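Local coordinates for NOL1/NOP2/sun family protein (Enterococcus faecium, PDB 3M4X) that probably methylates ribosomal RNA, as a bacterial RsmF-like member of the NOL1/NOP2/sun family with a methyltransferase domain and a PUA-like RNA-binding domain, at residues A[320-324]-A[325-329]; A[384-387]-A[388-392]; A[447-450]-A[451-455]. All coordinates share one frame; numbering follows the deposited sequence.

The three contacts are local turns and helix starts in the C-terminal half of the chain, following one another in sequence. Contact 1 begins helix 324-336 at the surface, contact 2 is the short buried helix 386-390 that follows strand 381-384, and contact 3 is the C-terminal turn after strand 444-447 in the PUA-like domain. Contacts 2 and 3 touch: Tyr386 of contact 2 lies against Phe449, Pro450 and Leu453 of contact 3, with Tyr386 OH 3.3 Å from Phe449 CE1. Contact 1 stands apart, its centre about 20 Å from that of contact 2 and about 27 Å from that of contact 3. Phe333, farther along helix 324-336, reaches Pro384 and Leu388.

Contact 1: residues A[320-324]-A[325-329]; sequences VQMTK and EQEKL
This is a helix N-terminus at the protein surface, where the loop after strand 295-302 turns into helix 324-336 and Thr323 takes the N-cap position. The threonine side chain makes no capping bond. The first backbone bonds of the helix start here: Thr323 O accepts from Glu327 N at 2.7 Å, and one step on Lys324 O accepts from Lys328 N at 3.1 Å. In the other direction the side chain of Gln326 reaches back, its OE1 accepting from Thr323 N at 2.8 Å in a fairly straight bond (162° at the hydrogen), one arm only of a capping box. The N-H stands above the amide plane, 39° out of it, and so does not point at a lone pair. The Gln326 chain runs extended beyond CG, with CG placed beside its own backbone N (chi1 -75°), which carries the amide back across the threonine at about a right angle. Gln326 CG and CD thereby pack on Thr323 CB, CD at 3.3 Å. Selenomethionine Met322 approaches the first turn from another side: its chain bends at chi3 and brings the terminal CE over the backbone of Gln326, 3.8 Å from Gln326 CB. The turn packs on the four-stranded antiparallel sheet: Met322 and Gln326 both rest on Val347 of strand 344-348 and on Phe377 of strand 372-378, and Leu329 adds a further contact to Phe377.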
ATOM      1  N   VAL A 320     -17.854  18.946  13.604  1.00102.77           N
ATOM      2  CA  VAL A 320     -17.142  18.375  12.471  1.00 93.30           C
ATOM      3  C   VAL A 320     -17.272  19.280  11.253  1.00 83.89           C
ATOM      4  O   VAL A 320     -16.346  19.396  10.450  1.00 76.82           O
ATOM      5  CB  VAL A 320     -17.666  16.964  12.153  1.00 91.08           C
ATOM      6  CG1 VAL A 320     -17.572  16.681  10.673  1.00 94.83           C
ATOM      7  CG2 VAL A 320     -16.908  15.922  12.961  1.00 85.38           C
ATOM      8  N   GLN A 321     -18.428  19.927  11.133  1.00 82.38           N
ATOM      9  CA  GLN A 321     -18.651  20.903  10.078  1.00 75.66           C
ATOM     10  C   GLN A 321     -17.696  22.080  10.245  1.00 67.02           C
ATOM     11  O   GLN A 321     -17.302  22.426  11.361  1.00 56.94           O
ATOM     12  CB  GLN A 321     -20.094  21.406  10.108  1.00 81.55           C
ATOM     13  CG  GLN A 321     -20.774  21.430   8.749  1.00 88.05           C
ATOM     14  CD  GLN A 321     -21.459  20.118   8.428  1.00 93.21           C
ATOM     15  OE1 GLN A 321     -22.355  19.684   9.153  1.00 97.42           O
ATOM     16  NE2 GLN A 321     -21.047  19.479   7.337  1.00 90.36           N
HETATM   17  N   MSE A 322     -17.324  22.697   9.128  1.00 65.46           N
HETATM   18  CA  MSE A 322     -16.479  23.880   9.179  1.00 63.11           C
HETATM   19  C   MSE A 322     -17.168  25.048   9.877  1.00 60.49           C
HETATM   20  O   MSE A 322     -18.363  25.270   9.717  1.00 62.82           O
HETATM   21  CB  MSE A 322     -16.067  24.308   7.773  1.00 56.35           C
HETATM   22  CG  MSE A 322     -15.651  23.168   6.888  1.00 55.98           C
HETATM   23 SE   MSE A 322     -15.017  23.806   5.164  1.00 83.44          SE
HETATM   24  CE  MSE A 322     -13.522  24.845   5.789  1.00 33.53           C
ATOM     25  N   THR A 323     -16.389  25.774  10.665  1.00 59.96           N
ATOM     26  CA  THR A 323     -16.764  27.076  11.186  1.00 62.61           C
ATOM     27  C   THR A 323     -17.224  27.972  10.031  1.00 69.72           C
ATOM     28  O   THR A 323     -16.858  27.731   8.878  1.00 69.08           O
ATOM     29  CB  THR A 323     -15.536  27.699  11.890  1.00 59.46           C
ATOM     30  OG1 THR A 323     -15.665  27.554  13.309  1.00 67.09           O
ATOM     31  CG2 THR A 323     -15.361  29.152  11.539  1.00 53.34           C
ATOM     32  N   LYS A 324     -18.036  28.985  10.333  1.00 71.89           N
ATOM     33  CA  LYS A 324     -18.466  29.966   9.328  1.00 71.38           C
ATOM     34  C   LYS A 324     -17.260  30.602   8.653  1.00 63.35           C
ATOM     35  O   LYS A 324     -17.229  30.791   7.434  1.00 57.42           O
ATOM     36  CB  LYS A 324     -19.289  31.091   9.975  1.00 81.83           C
ATOM     37  CG  LYS A 324     -20.554  30.663  10.707  1.00 89.48           C
ATOM     38  CD  LYS A 324     -21.210  31.872  11.383  1.00 92.74           C
ATOM     39  CE  LYS A 324     -22.419  31.461  12.210  1.00 95.25           C
ATOM     40  NZ  LYS A 324     -22.911  32.564  13.079  1.00 97.35           N
ATOM     41  N   GLU A 325     -16.281  30.966   9.471  1.00 62.33           N
ATOM     42  CA  GLU A 325     -15.066  31.601   8.999  1.00 64.29           C
ATOM     43  C   GLU A 325     -14.187  30.594   8.260  1.00 63.19           C
ATOM     44  O   GLU A 325     -13.503  30.940   7.292  1.00 63.03           O
ATOM     45  CB  GLU A 325     -14.315  32.191  10.190  1.00 73.98           C
ATOM     46  CG  GLU A 325     -12.865  32.526   9.916  1.00 84.94           C
ATOM     47  CD  GLU A 325     -12.238  33.311  11.049  1.00 96.99           C
ATOM     48  OE1 GLU A 325     -12.933  34.185  11.620  1.00103.42           O
ATOM     49  OE2 GLU A 325     -11.054  33.058  11.365  1.00 98.78           O
ATOM     50  N   GLN A 326     -14.218  29.346   8.720  1.00 56.66           N
ATOM     51  CA  GLN A 326     -13.454  28.277   8.096  1.00 52.19           C
ATOM     52  C   GLN A 326     -14.013  28.005   6.713  1.00 56.86           C
ATOM     53  O   GLN A 326     -13.264  27.796   5.756  1.00 57.19           O
ATOM     54  CB  GLN A 326     -13.493  27.014   8.958  1.00 46.65           C
ATOM     55  CG  GLN A 326     -12.607  27.104  10.179  1.00 45.84           C
ATOM     56  CD  GLN A 326     -12.799  25.948  11.141  1.00 56.03           C
ATOM     57  OE1 GLN A 326     -13.730  25.139  11.001  1.00 56.36           O
ATOM     58  NE2 GLN A 326     -11.916  25.861  12.132  1.00 59.35           N
ATOM     59  N   GLU A 327     -15.337  28.015   6.621  1.00 61.07           N
ATOM     60  CA  GLU A 327     -16.022  27.957   5.341  1.00 64.64           C
ATOM     61  C   GLU A 327     -15.486  29.048   4.429  1.00 63.72           C
ATOM     62  O   GLU A 327     -15.124  28.795   3.281  1.00 57.59           O
ATOM     63  CB  GLU A 327     -17.521  28.160   5.541  1.00 76.44           C
ATOM     64  CG  GLU A 327     -18.352  26.892   5.458  1.00 84.75           C
ATOM     65  CD  GLU A 327     -18.649  26.487   4.029  1.00 86.02           C
ATOM     66  OE1 GLU A 327     -19.812  26.126   3.743  1.00 83.92           O
ATOM     67  OE2 GLU A 327     -17.720  26.541   3.192  1.00 87.81           O
ATOM     68  N   LYS A 328     -15.442  30.272   4.946  1.00 71.10           N
ATOM     69  CA  LYS A 328     -14.994  31.404   4.150  1.00 73.93           C
ATOM     70  C   LYS A 328     -13.560  31.174   3.720  1.00 67.02           C
ATOM     71  O   LYS A 328     -13.254  31.174   2.532  1.00 65.19           O
ATOM     72  CB  LYS A 328     -15.108  32.715   4.937  1.00 82.54           C
ATOM     73  CG  LYS A 328     -14.372  33.897   4.301  1.00 86.19           C
ATOM     74  CD  LYS A 328     -14.610  35.191   5.068  1.00 90.65           C
ATOM     75  CE  LYS A 328     -16.079  35.593   5.028  1.00 91.87           C
ATOM     76  NZ  LYS A 328     -16.392  36.669   6.009  1.00 92.56           N
ATOM     77  N   LEU A 329     -12.690  30.970   4.703  1.00 63.81           N
ATOM     78  CA  LEU A 329     -11.277  30.714   4.450  1.00 63.75           C
ATOM     79  C   LEU A 329     -11.017  29.671   3.345  1.00 55.93           C
ATOM     80  O   LEU A 329     -10.243  29.928   2.414  1.00 52.49           O
ATOM     81  CB  LEU A 329     -10.578  30.310   5.753  1.00 65.20           C
ATOM     82  CG  LEU A 329      -9.835  31.430   6.492  1.00 69.15           C
ATOM     83  CD1 LEU A 329     -10.603  32.725   6.423  1.00 69.09           C
ATOM     84  CD2 LEU A 329      -9.557  31.051   7.937  1.00 73.12           C
TER

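Contact 2: residues A[384-387]-A[388-392]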
ATOM      1  N   PRO A 384      -2.705  25.198   2.901  1.00 40.15           N
ATOM      2  CA  PRO A 384      -2.856  23.975   2.113  1.00 36.85           C
ATOM      3  C   PRO A 384      -1.810  22.956   2.575  1.00 37.98           C
ATOM      4  O   PRO A 384      -0.755  23.341   3.095  1.00 33.10           O
ATOM      5  CB  PRO A 384      -2.537  24.428   0.679  1.00 37.98           C
ATOM      6  CG  PRO A 384      -2.338  25.916   0.747  1.00 42.03           C
ATOM      7  CD  PRO A 384      -2.034  26.269   2.147  1.00 37.79           C
ATOM      8  N   SER A 385      -2.086  21.674   2.368  1.00 33.65           N
ATOM      9  CA  SER A 385      -1.225  20.625   2.906  1.00 38.51           C
ATOM     10  C   SER A 385      -0.287  20.001   1.879  1.00 38.71           C
ATOM     11  O   SER A 385      -0.489  20.100   0.664  1.00 31.30           O
ATOM     12  CB  SER A 385      -2.080  19.509   3.482  1.00 36.79           C
ATOM     13  OG  SER A 385      -2.784  18.889   2.421  1.00 36.86           O
ATOM     14  N   TYR A 386       0.731  19.330   2.408  1.00 40.18           N
ATOM     15  CA  TYR A 386       1.639  18.500   1.642  1.00 29.65           C
ATOM     16  C   TYR A 386       0.843  17.429   0.908  1.00 29.72           C
ATOM     17  O   TYR A 386       1.081  17.162  -0.270  1.00 35.97           O
ATOM     18  CB  TYR A 386       2.627  17.868   2.609  1.00 32.98           C
ATOM     19  CG  TYR A 386       3.784  17.109   1.985  1.00 42.16           C
ATOM     20  CD1 TYR A 386       4.666  17.736   1.119  1.00 44.18           C
ATOM     21  CD2 TYR A 386       4.027  15.785   2.314  1.00 41.69           C
ATOM     22  CE1 TYR A 386       5.735  17.058   0.571  1.00 43.14           C
ATOM     23  CE2 TYR A 386       5.101  15.100   1.774  1.00 45.55           C
ATOM     24  CZ  TYR A 386       5.951  15.743   0.902  1.00 43.24           C
ATOM     25  OH  TYR A 386       7.023  15.072   0.354  1.00 40.98           O
ATOM     26  N   ALA A 387      -0.125  16.831   1.594  1.00 28.70           N
ATOM     27  CA  ALA A 387      -0.932  15.771   0.997  1.00 28.54           C
ATOM     28  C   ALA A 387      -1.615  16.253  -0.277  1.00 34.36           C
ATOM     29  O   ALA A 387      -1.621  15.555  -1.298  1.00 31.03           O
ATOM     30  CB  ALA A 387      -1.964  15.234   2.002  1.00 24.31           C
ATOM     31  N   LEU A 388      -2.206  17.445  -0.212  1.00 34.02           N
ATOM     32  CA  LEU A 388      -2.944  17.999  -1.337  1.00 29.87           C
ATOM     33  C   LEU A 388      -2.000  18.240  -2.518  1.00 28.81           C
ATOM     34  O   LEU A 388      -2.292  17.856  -3.658  1.00 27.00           O
ATOM     35  CB  LEU A 388      -3.655  19.299  -0.918  1.00 36.00           C
ATOM     36  CG  LEU A 388      -4.363  20.089  -2.021  1.00 34.89           C
ATOM     37  CD1 LEU A 388      -5.302  19.211  -2.808  1.00 36.69           C
ATOM     38  CD2 LEU A 388      -5.110  21.272  -1.441  1.00 33.40           C
ATOM     39  N   ALA A 389      -0.860  18.863  -2.239  1.00 25.27           N
ATOM     40  CA  ALA A 389       0.179  19.025  -3.251  1.00 30.82           C
ATOM     41  C   ALA A 389       0.481  17.710  -3.972  1.00 31.45           C
ATOM     42  O   ALA A 389       0.478  17.656  -5.201  1.00 29.68           O
ATOM     43  CB  ALA A 389       1.460  19.600  -2.628  1.00 30.35           C
ATOM     44  N   LEU A 390       0.732  16.657  -3.199  1.00 28.52           N
ATOM     45  CA  LEU A 390       1.122  15.352  -3.746  1.00 29.85           C
ATOM     46  C   LEU A 390      -0.023  14.520  -4.341  1.00 28.47           C
ATOM     47  O   LEU A 390       0.223  13.483  -4.953  1.00 26.25           O
ATOM     48  CB  LEU A 390       1.880  14.537  -2.696  1.00 27.49           C
ATOM     49  CG  LEU A 390       3.396  14.800  -2.725  1.00 36.11           C
ATOM     50  CD1 LEU A 390       3.718  16.277  -2.495  1.00 33.99           C
ATOM     51  CD2 LEU A 390       4.131  13.933  -1.724  1.00 37.32           C
ATOM     52  N   ALA A 391      -1.262  14.987  -4.185  1.00 29.26           N
ATOM     53  CA  ALA A 391      -2.424  14.350  -4.831  1.00 27.20           C
ATOM     54  C   ALA A 391      -2.889  15.119  -6.058  1.00 35.36           C
ATOM     55  O   ALA A 391      -3.936  14.814  -6.632  1.00 37.08           O
ATOM     56  CB  ALA A 391      -3.572  14.213  -3.848  1.00 22.05           C
ATOM     57  N   THR A 392      -2.120  16.121  -6.467  1.00 36.98           N
ATOM     58  CA  THR A 392      -2.502  16.918  -7.625  1.00 40.54           C
ATOM     59  C   THR A 392      -2.314  16.076  -8.865  1.00 42.48           C
ATOM     60  O   THR A 392      -1.262  15.475  -9.044  1.00 43.93           O
ATOM     61  CB  THR A 392      -1.621  18.178  -7.783  1.00 40.22           C
ATOM     62  OG1 THR A 392      -1.693  18.970  -6.599  1.00 43.22           O
ATOM     63  CG2 THR A 392      -2.094  19.009  -8.970  1.00 37.23           C
TER
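Tyr386 and Leu390, one helical turn apart, meet with the leucine branch lying over a face of the tyrosine ring. Leu390 CD2 sits 4.1 Å from the ring centroid and 29° off the normal, a CH-pi contact, and comes within 3.7 Å of Tyr386 CZ. The other methyl, CD1, lies 3.8 Å from Tyr386 CE1, so that CD2 sits over the hydroxyl end and CD1 nearer the CE1 rim of the same face. The ring gets there because Tyr386 CG is anti to its backbone N (chi1 -172°), which swings it along the helix toward the following turn. Its hydroxyl is held by Gln83 through OH to NE2, which would limit how the phenol tilts. Backbone bonding joins the same two residues, Leu390 N to Tyr386 O at 3.0 Å.

At the start of the helix Ser385 is the N-cap: its OG accepts from Leu388 N at 3.1 Å (158° at the hydrogen), while Ser385 O accepts from Ala389 N at 3.2 Å. Ser385 OG is also bonded to His373 O, so the serine ties the first turn to strand 372-378.

The short helix 386-390 lies in the first C-terminal domain of the RsmF family, directly after strand 381-384, and is wedged between several elements: Pro384 and Leu388 touch Phe333 of helix 324-336, Ala389 meets Phe437 of strand 433-441, and Tyr386 and Ala387 lie against Glu151 of helix 140-153 in the methyltransferase domain.

Contact 3: residues A[447-450]-A[451-455]; sequences NFFP and KGLRF
An Asx turn at Asn447 followed by a type I beta turn, Pro450 to Leu453, closes the PUA-like domain after strand 444-447, and Arg454 folds back onto the Asx turn to bond Asn447. Asn447 OD1 accepts from Phe449 N at 2.9 Å, and Arg454 NH2 reaches the same oxygen at 2.9 Å; the two donors arrive from opposite faces of the amide plane, so two bonds grip one carbonyl. The amide and guanidinium planes stand 80° apart. Asn447 ND2 turns to Tyr411 O, which anchors the other end of the amide. Arg454 runs extended from CG to NE past the side of the Phe449 ring, with NE making a weak bond to Phe449 O.

The beta turn is closed by Leu453 N to Pro450 O at 2.9 Å. The Leu453 and Phe449 side chains cross at about a right angle, Leu453 CB 3.4 Å from Phe449 CE2, while Leu453 CD1 leans on Pro450 CB. The ring of Phe449 also meets that of Tyr411. Leu453 O lies at the Phe449 ring edge, near its plane, 3.4 Å from Phe449 CE2.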
ATOM      1  N   ASN A 447       8.829  28.388   2.832  1.00 45.72           N
ATOM      2  CA  ASN A 447       8.942  26.938   2.811  1.00 43.83           C
ATOM      3  C   ASN A 447       7.861  26.178   3.565  1.00 42.22           C
ATOM      4  O   ASN A 447       7.687  26.351   4.774  1.00 40.02           O
ATOM      5  CB  ASN A 447      10.319  26.508   3.311  1.00 42.74           C
ATOM      6  CG  ASN A 447      10.526  25.021   3.189  1.00 40.62           C
ATOM      7  OD1 ASN A 447       9.850  24.239   3.850  1.00 45.92           O
ATOM      8  ND2 ASN A 447      11.435  24.620   2.317  1.00 35.83           N
ATOM      9  N   PHE A 448       7.147  25.322   2.842  1.00 36.53           N
ATOM     10  CA  PHE A 448       6.150  24.469   3.468  1.00 43.35           C
ATOM     11  C   PHE A 448       6.368  22.980   3.238  1.00 42.21           C
ATOM     12  O   PHE A 448       5.423  22.181   3.245  1.00 40.30           O
ATOM     13  CB  PHE A 448       4.742  24.934   3.107  1.00 45.07           C
ATOM     14  CG  PHE A 448       4.370  26.196   3.808  1.00 47.90           C
ATOM     15  CD1 PHE A 448       4.723  27.422   3.281  1.00 41.97           C
ATOM     16  CD2 PHE A 448       3.745  26.156   5.038  1.00 47.51           C
ATOM     17  CE1 PHE A 448       4.424  28.583   3.945  1.00 45.15           C
ATOM     18  CE2 PHE A 448       3.441  27.325   5.710  1.00 44.30           C
ATOM     19  CZ  PHE A 448       3.781  28.537   5.159  1.00 44.85           C
ATOM     20  N   PHE A 449       7.631  22.609   3.053  1.00 43.86           N
ATOM     21  CA  PHE A 449       7.992  21.205   3.124  1.00 43.34           C
ATOM     22  C   PHE A 449       7.915  20.798   4.589  1.00 42.72           C
ATOM     23  O   PHE A 449       8.545  21.431   5.442  1.00 47.41           O
ATOM     24  CB  PHE A 449       9.388  20.952   2.562  1.00 42.52           C
ATOM     25  CG  PHE A 449       9.699  19.488   2.370  1.00 44.35           C
ATOM     26  CD1 PHE A 449       8.951  18.721   1.492  1.00 41.05           C
ATOM     27  CD2 PHE A 449      10.724  18.879   3.075  1.00 46.24           C
ATOM     28  CE1 PHE A 449       9.222  17.382   1.313  1.00 42.10           C
ATOM     29  CE2 PHE A 449      11.002  17.536   2.901  1.00 43.04           C
ATOM     30  CZ  PHE A 449      10.257  16.788   2.017  1.00 45.57           C
ATOM     31  N   PRO A 450       7.117  19.763   4.895  1.00 38.42           N
ATOM     32  CA  PRO A 450       6.908  19.353   6.290  1.00 49.05           C
ATOM     33  C   PRO A 450       8.224  19.234   7.056  1.00 56.58           C
ATOM     34  O   PRO A 450       9.170  18.612   6.562  1.00 52.88           O
ATOM     35  CB  PRO A 450       6.201  18.000   6.150  1.00 43.57           C
ATOM     36  CG  PRO A 450       5.418  18.155   4.876  1.00 38.83           C
ATOM     37  CD  PRO A 450       6.296  18.973   3.961  1.00 37.73           C
ATOM     38  N   LYS A 451       8.274  19.849   8.237  1.00 61.27           N
ATOM     39  CA  LYS A 451       9.497  19.927   9.034  1.00 65.31           C
ATOM     40  C   LYS A 451      10.065  18.543   9.325  1.00 62.27           C
ATOM     41  O   LYS A 451      11.279  18.356   9.362  1.00 61.19           O
ATOM     42  CB  LYS A 451       9.233  20.668  10.348  1.00 71.57           C
ATOM     43  CG  LYS A 451       8.654  22.065  10.168  1.00 79.46           C
ATOM     44  CD  LYS A 451       8.309  22.723  11.500  1.00 86.20           C
ATOM     45  CE  LYS A 451       7.729  24.115  11.283  1.00 92.61           C
ATOM     46  NZ  LYS A 451       7.346  24.790  12.557  1.00 97.23           N
ATOM     47  N   GLY A 452       9.178  17.572   9.516  1.00 64.35           N
ATOM     48  CA  GLY A 452       9.588  16.220   9.852  1.00 65.63           C
ATOM     49  C   GLY A 452      10.241  15.466   8.708  1.00 64.39           C
ATOM     50  O   GLY A 452      10.703  14.342   8.892  1.00 64.04           O
ATOM     51  N   LEU A 453      10.296  16.082   7.528  1.00 59.03           N
ATOM     52  CA  LEU A 453      10.846  15.406   6.354  1.00 54.00           C
ATOM     53  C   LEU A 453      12.139  16.021   5.816  1.00 56.52           C
ATOM     54  O   LEU A 453      12.763  15.451   4.922  1.00 57.33           O
ATOM     55  CB  LEU A 453       9.801  15.359   5.234  1.00 50.99           C
ATOM     56  CG  LEU A 453       8.526  14.561   5.503  1.00 49.35           C
ATOM     57  CD1 LEU A 453       7.513  14.734   4.372  1.00 42.37           C
ATOM     58  CD2 LEU A 453       8.852  13.080   5.723  1.00 48.56           C
ATOM     59  N   ARG A 454      12.542  17.172   6.350  1.00 56.79           N
ATOM     60  CA  ARG A 454      13.687  17.910   5.812  1.00 62.53           C
ATOM     61  C   ARG A 454      15.019  17.159   5.921  1.00 69.60           C
ATOM     62  O   ARG A 454      15.178  16.313   6.801  1.00 71.53           O
ATOM     63  CB  ARG A 454      13.770  19.286   6.475  1.00 67.75           C
ATOM     64  CG  ARG A 454      12.570  20.164   6.141  1.00 68.83           C
ATOM     65  CD  ARG A 454      12.463  21.381   7.043  1.00 73.28           C
ATOM     66  NE  ARG A 454      11.449  22.324   6.569  1.00 72.33           N
ATOM     67  CZ  ARG A 454      11.082  23.422   7.224  1.00 76.42           C
ATOM     68  NH1 ARG A 454      11.642  23.716   8.393  1.00 74.57           N
ATOM     69  NH2 ARG A 454      10.154  24.227   6.712  1.00 75.53           N
ATOM     70  N   PHE A 455      15.958  17.447   5.011  1.00 75.11           N
ATOM     71  CA  PHE A 455      17.303  16.846   5.069  1.00 82.49           C
ATOM     72  C   PHE A 455      18.350  17.870   5.507  1.00 84.13           C
ATOM     73  O   PHE A 455      19.480  17.866   5.005  1.00 81.45           O
ATOM     74  CB  PHE A 455      17.761  16.239   3.729  1.00 82.95           C
ATOM     75  CG  PHE A 455      16.681  15.537   2.949  1.00 77.76           C
ATOM     76  CD1 PHE A 455      15.517  15.105   3.557  1.00 76.26           C
ATOM     77  CD2 PHE A 455      16.848  15.306   1.591  1.00 71.81           C
ATOM     78  CE1 PHE A 455      14.530  14.474   2.819  1.00 76.29           C
ATOM     79  CE2 PHE A 455      15.868  14.677   0.850  1.00 68.95           C
ATOM     80  CZ  PHE A 455      14.708  14.258   1.462  1.00 71.97           C
TER